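Local atomic coordinates of thioredoxin Reductase (Burkholderia cenocepacia, PDB entry 4F82), a protein that probably acts as a thiol-specific peroxidase of the peroxiredoxin family, reducing hydrogen peroxide and organic hydroperoxides at the expense of thiols such as glutathione. Residues 43-47 with 48-52; 169-172 with 173-176. One frame throughout, in Å; residues are numbered along the deposited sequence.

Interaction 1 (43-47 with 48-52); sequences DQVAG and KRVVI
Lys48 leaves its backbone with CG opposite the carbonyl carbon (chi1 -49°) and runs out fully extended, which carries its ammonium group back over the turn to the carbonyl of Gln44. There Lys48 NZ donates to Gln44 O at 2.7 Å, approaching 18° off the carbonyl plane. The methylenes follow the same path: Lys48 CG passes 3.4 Å from Ala46 O, and Lys48 CD comes within 3.1 Å of Gln44 O. Gln44 is bent at chi2 (-72°), and its side chain lies alongside that of Lys48, pointing the same way. Its amide oxygen OE1 stays 3.8 Å from Lys48 NZ and is instead hydrogen-bonded to Arg111.

Val45 to Lys48 form a type II beta turn, with Gly47 supplying the positive phi. Lys48 N closes it with a 3.0 Å bond to Val45 O. A water molecule donates to the same oxygen and to Lys48 O, spanning the mouth of the turn. On the buried side Val45 CG1 meets Val50 CG2 at 4.3 Å, and both valines also touch Trp87 of strand 85-90.

Lys48 NZ also forms a salt bridge with Glu85, so one ammonium group joins a carbonyl in the last turn of helix 41-45 to a carboxylate of the neighbouring parallel strand. The carboxylate and the carbonyl oxygen together probably favour the charged form of the lysine.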
loop_
_atom_site.group_PDB
_atom_site.type_symbol
_atom_site.label_atom_id
_atom_site.label_comp_id
_atom_site.label_asym_id
_atom_site.label_seq_id
_atom_site.Cartn_x
_atom_site.Cartn_y
_atom_site.Cartn_z
ATOM N N ASP A 43 -9.837 -21.591 -6.079
ATOM C CA ASP A 43 -10.452 -21.583 -7.421
ATOM C C ASP A 43 -9.495 -21.282 -8.593
ATOM O O ASP A 43 -9.601 -21.894 -9.653
ATOM C CB ASP A 43 -11.674 -20.648 -7.487
ATOM C CG ASP A 43 -12.878 -21.194 -6.715
ATOM O OD1 ASP A 43 -12.844 -22.380 -6.295
ATOM O OD2 ASP A 43 -13.859 -20.432 -6.533
ATOM N N GLN A 44 -8.574 -20.351 -8.390
ATOM C CA GLN A 44 -7.616 -19.930 -9.411
ATOM C C GLN A 44 -6.412 -20.868 -9.574
ATOM O O GLN A 44 -5.736 -20.790 -10.596
ATOM C CB GLN A 44 -7.056 -18.523 -9.093
ATOM C CG GLN A 44 -8.083 -17.411 -9.181
ATOM C CD GLN A 44 -8.460 -17.117 -10.612
ATOM O OE1 GLN A 44 -7.592 -17.059 -11.499
ATOM N NE2 GLN A 44 -9.757 -16.952 -10.857
ATOM N N VAL A 45 -6.101 -21.689 -8.570
ATOM C CA VAL A 45 -5.015 -22.672 -8.709
ATOM C C VAL A 45 -5.557 -24.027 -9.108
ATOM O O VAL A 45 -4.789 -24.925 -9.504
ATOM C CB VAL A 45 -4.126 -22.822 -7.454
ATOM C CG1 VAL A 45 -3.603 -21.473 -7.013
ATOM C CG2 VAL A 45 -4.880 -23.527 -6.309
ATOM N N ALA A 46 -6.877 -24.192 -9.049
ATOM C CA ALA A 46 -7.432 -25.493 -9.435
ATOM C C ALA A 46 -7.011 -25.902 -10.848
ATOM O O ALA A 46 -7.203 -25.143 -11.812
ATOM C CB ALA A 46 -8.952 -25.512 -9.313
ATOM N N GLY A 47 -6.405 -27.090 -10.943
ATOM C CA GLY A 47 -6.029 -27.703 -12.204
ATOM C C GLY A 47 -4.840 -27.055 -12.893
ATOM O O GLY A 47 -4.622 -27.309 -14.090
ATOM N N LYS A 48 -4.079 -26.240 -12.152
ATOM C CA LYS A 48 -2.910 -25.554 -12.690
ATOM C C LYS A 48 -1.644 -25.869 -11.934
ATOM O O LYS A 48 -1.683 -26.327 -10.771
ATOM C CB LYS A 48 -3.116 -24.045 -12.601
ATOM C CG LYS A 48 -4.426 -23.584 -13.134
ATOM C CD LYS A 48 -4.472 -22.065 -13.063
ATOM C CE LYS A 48 -5.756 -21.513 -13.677
ATOM N NZ LYS A 48 -6.028 -20.099 -13.190
ATOM N N ARG A 49 -0.515 -25.605 -12.587
ATOM C CA ARG A 49 0.751 -25.630 -11.901
ATOM C C ARG A 49 1.221 -24.157 -11.807
ATOM O O ARG A 49 1.419 -23.509 -12.832
ATOM C CB ARG A 49 1.691 -26.529 -12.687
ATOM C CG ARG A 49 3.009 -26.738 -12.044
ATOM C CD ARG A 49 3.710 -27.942 -12.682
ATOM N NE ARG A 49 5.104 -27.925 -12.287
ATOM C CZ ARG A 49 5.555 -28.466 -11.159
ATOM N NH1 ARG A 49 4.706 -29.097 -10.349
ATOM N NH2 ARG A 49 6.847 -28.397 -10.852
ATOM N N VAL A 50 1.353 -23.644 -10.575
ATOM C CA VAL A 50 1.489 -22.195 -10.304
ATOM C C VAL A 50 2.713 -21.890 -9.434
ATOM O O VAL A 50 2.898 -22.502 -8.397
ATOM C CB VAL A 50 0.239 -21.680 -9.557
ATOM C CG1 VAL A 50 0.349 -20.170 -9.188
ATOM C CG2 VAL A 50 -1.011 -21.939 -10.371
ATOM N N VAL A 51 3.547 -20.950 -9.855
ATOM C CA VAL A 51 4.568 -20.423 -8.961
ATOM C C VAL A 51 4.014 -19.191 -8.281
ATOM O O VAL A 51 3.554 -18.272 -8.963
ATOM C CB VAL A 51 5.863 -19.983 -9.731
ATOM C CG1 VAL A 51 6.821 -19.230 -8.781
ATOM C CG2 VAL A 51 6.569 -21.188 -10.399
ATOM N N ILE A 52 4.055 -19.158 -6.950
ATOM C CA ILE A 52 3.681 -17.954 -6.205
ATOM C C ILE A 52 4.889 -17.427 -5.470
ATOM O O ILE A 52 5.501 -18.175 -4.688
ATOM C CB ILE A 52 2.597 -18.257 -5.160
ATOM C CG1 ILE A 52 1.358 -18.869 -5.837
ATOM C CG2 ILE A 52 2.197 -16.985 -4.436
ATOM C CD1 ILE A 52 0.296 -19.394 -4.802
HETATM O O HOH W 1 -2.616 -26.436 -8.110
#

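Interaction 2 (169-172 with 173-176); sequences SVLA and TLTS
Thr173 folds back on the last turn of helix 167-172, its OG1 donating to Ser169 O at 2.7 Å. The hydroxyl reaches that carbonyl because OG1 sits between the backbone N and the carbonyl carbon (chi1 48°), and it arrives tilted 27° from the carbonyl plane. Thr173 CG2 lies 3.5 Å from the same Ser169 O. Next to it, Thr173 N donates to Val170 O at 3.0 Å, from well above that carbonyl's plane, and Leu174 N makes a weak bond of 3.5 Å to Leu171 O.

The tightly packed part faces inward. Leu174 lays its CG against Val170 O at 3.3 Å, while its CD1 meets Leu171 CD1 at 3.9 Å, the two leucine side chains crossing at a slant. Val170 CG1 adds a looser touch to Leu174 CD2. Val170 is buried against Ala143 and Val145 of strand 137-147, and Leu171 packs on His74, Gln77 and Leu78 of helix 61-80.

The other side is open: Ala172 and Thr173 are exposed, and the residues after Leu174 run on as an extended tail. In this tail Thr175 OG1 bonds to Ser176 O of the terminal carboxylate at 2.8 Å.

A threonine hydroxyl returned to the carbonyl four residues earlier is a familiar feature of helical turns; here it lies at the C-terminal end of the chain's last helix, which packs beside the sheet of this thioredoxin-like fold.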
loop_
_atom_site.group_PDB
_atom_site.type_symbol
_atom_site.label_atom_id
_atom_site.label_comp_id
_atom_site.label_asym_id
_atom_site.label_seq_id
_atom_site.Cartn_x
_atom_site.Cartn_y
_atom_site.Cartn_z
ATOM N N SER A 169 16.510 -19.495 -8.781
ATOM C CA SER A 169 16.454 -20.590 -7.827
ATOM C C SER A 169 15.227 -21.468 -8.046
ATOM O O SER A 169 15.320 -22.679 -7.936
ATOM C CB SER A 169 16.428 -20.087 -6.390
ATOM O OG SER A 169 17.584 -19.328 -6.107
ATOM N N VAL A 170 14.082 -20.852 -8.311
ATOM C CA VAL A 170 12.873 -21.608 -8.566
ATOM C C VAL A 170 12.985 -22.490 -9.810
ATOM O O VAL A 170 12.639 -23.688 -9.783
ATOM C CB VAL A 170 11.673 -20.660 -8.636
ATOM C CG1 VAL A 170 10.470 -21.398 -9.179
ATOM C CG2 VAL A 170 11.402 -20.147 -7.255
ATOM N N LEU A 171 13.500 -21.930 -10.903
ATOM C CA LEU A 171 13.666 -22.701 -12.119
ATOM C C LEU A 171 14.593 -23.884 -11.839
ATOM O O LEU A 171 14.334 -25.015 -12.304
ATOM C CB LEU A 171 14.254 -21.812 -13.236
ATOM C CG LEU A 171 14.420 -22.509 -14.596
ATOM C CD1 LEU A 171 13.065 -23.009 -15.098
ATOM C CD2 LEU A 171 15.090 -21.580 -15.602
ATOM N N ALA A 172 15.642 -23.628 -11.047
ATOM C CA ALA A 172 16.640 -24.661 -10.737
ATOM C C ALA A 172 16.074 -25.781 -9.878
ATOM O O ALA A 172 16.652 -26.865 -9.822
ATOM C CB ALA A 172 17.882 -24.059 -10.053
ATOM N N THR A 173 14.956 -25.518 -9.209
ATOM C CA THR A 173 14.446 -26.475 -8.223
ATOM C C THR A 173 13.085 -27.046 -8.613
ATOM O O THR A 173 12.417 -27.710 -7.788
ATOM C CB THR A 173 14.364 -25.853 -6.813
ATOM O OG1 THR A 173 13.713 -24.571 -6.897
ATOM C CG2 THR A 173 15.761 -25.707 -6.203
ATOM N N LEU A 174 12.657 -26.792 -9.849
ATOM C CA LEU A 174 11.463 -27.468 -10.351
ATOM C C LEU A 174 11.801 -28.936 -10.409
ATOM O O LEU A 174 12.948 -29.294 -10.667
ATOM C CB LEU A 174 11.120 -26.990 -11.756
ATOM C CG LEU A 174 10.712 -25.524 -11.809
ATOM C CD1 LEU A 174 10.378 -25.186 -13.236
ATOM C CD2 LEU A 174 9.508 -25.250 -10.892
ATOM N N THR A 175 10.828 -29.808 -10.178
ATOM C CA THR A 175 11.169 -31.211 -10.171
ATOM C C THR A 175 10.301 -32.043 -11.043
ATOM O O THR A 175 9.163 -31.692 -11.359
ATOM C CB THR A 175 11.113 -31.857 -8.777
ATOM O OG1 THR A 175 9.768 -32.251 -8.488
ATOM C CG2 THR A 175 11.687 -30.926 -7.676
ATOM N N SER A 176 10.853 -33.190 -11.385
ATOM C CA SER A 176 10.087 -34.221 -12.052
ATOM C C SER A 176 9.468 -35.131 -10.987
ATOM O O SER A 176 9.292 -34.708 -9.808
ATOM C CB SER A 176 10.987 -34.967 -13.021
ATOM O OG SER A 176 11.912 -35.799 -12.342
ATOM O OXT SER A 176 9.101 -36.265 -11.261
#

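In the fold
Interactions 1 and 2 lie in series along the chain, with centres about 17 Å apart, and meet through strand 49-55. Val51 CG2 packs on Val170 CG1 at 4.1 Å, while Arg49 NH2 lies 4.1 Å from both Leu174 CD2 and Thr175 O. Residues 43-52 lead from helix 41-45 into a strand flanked by strands 85-90 and 137-147; residues 169-176 end the chain against the same sheet. Arg49 also forms a salt bridge with Asp147. Both contacts lie away from Cys63, the predicted peroxidatic cysteine, which is carried by helix 61-80, the helix against which Val170 and Leu171 rest further along its length.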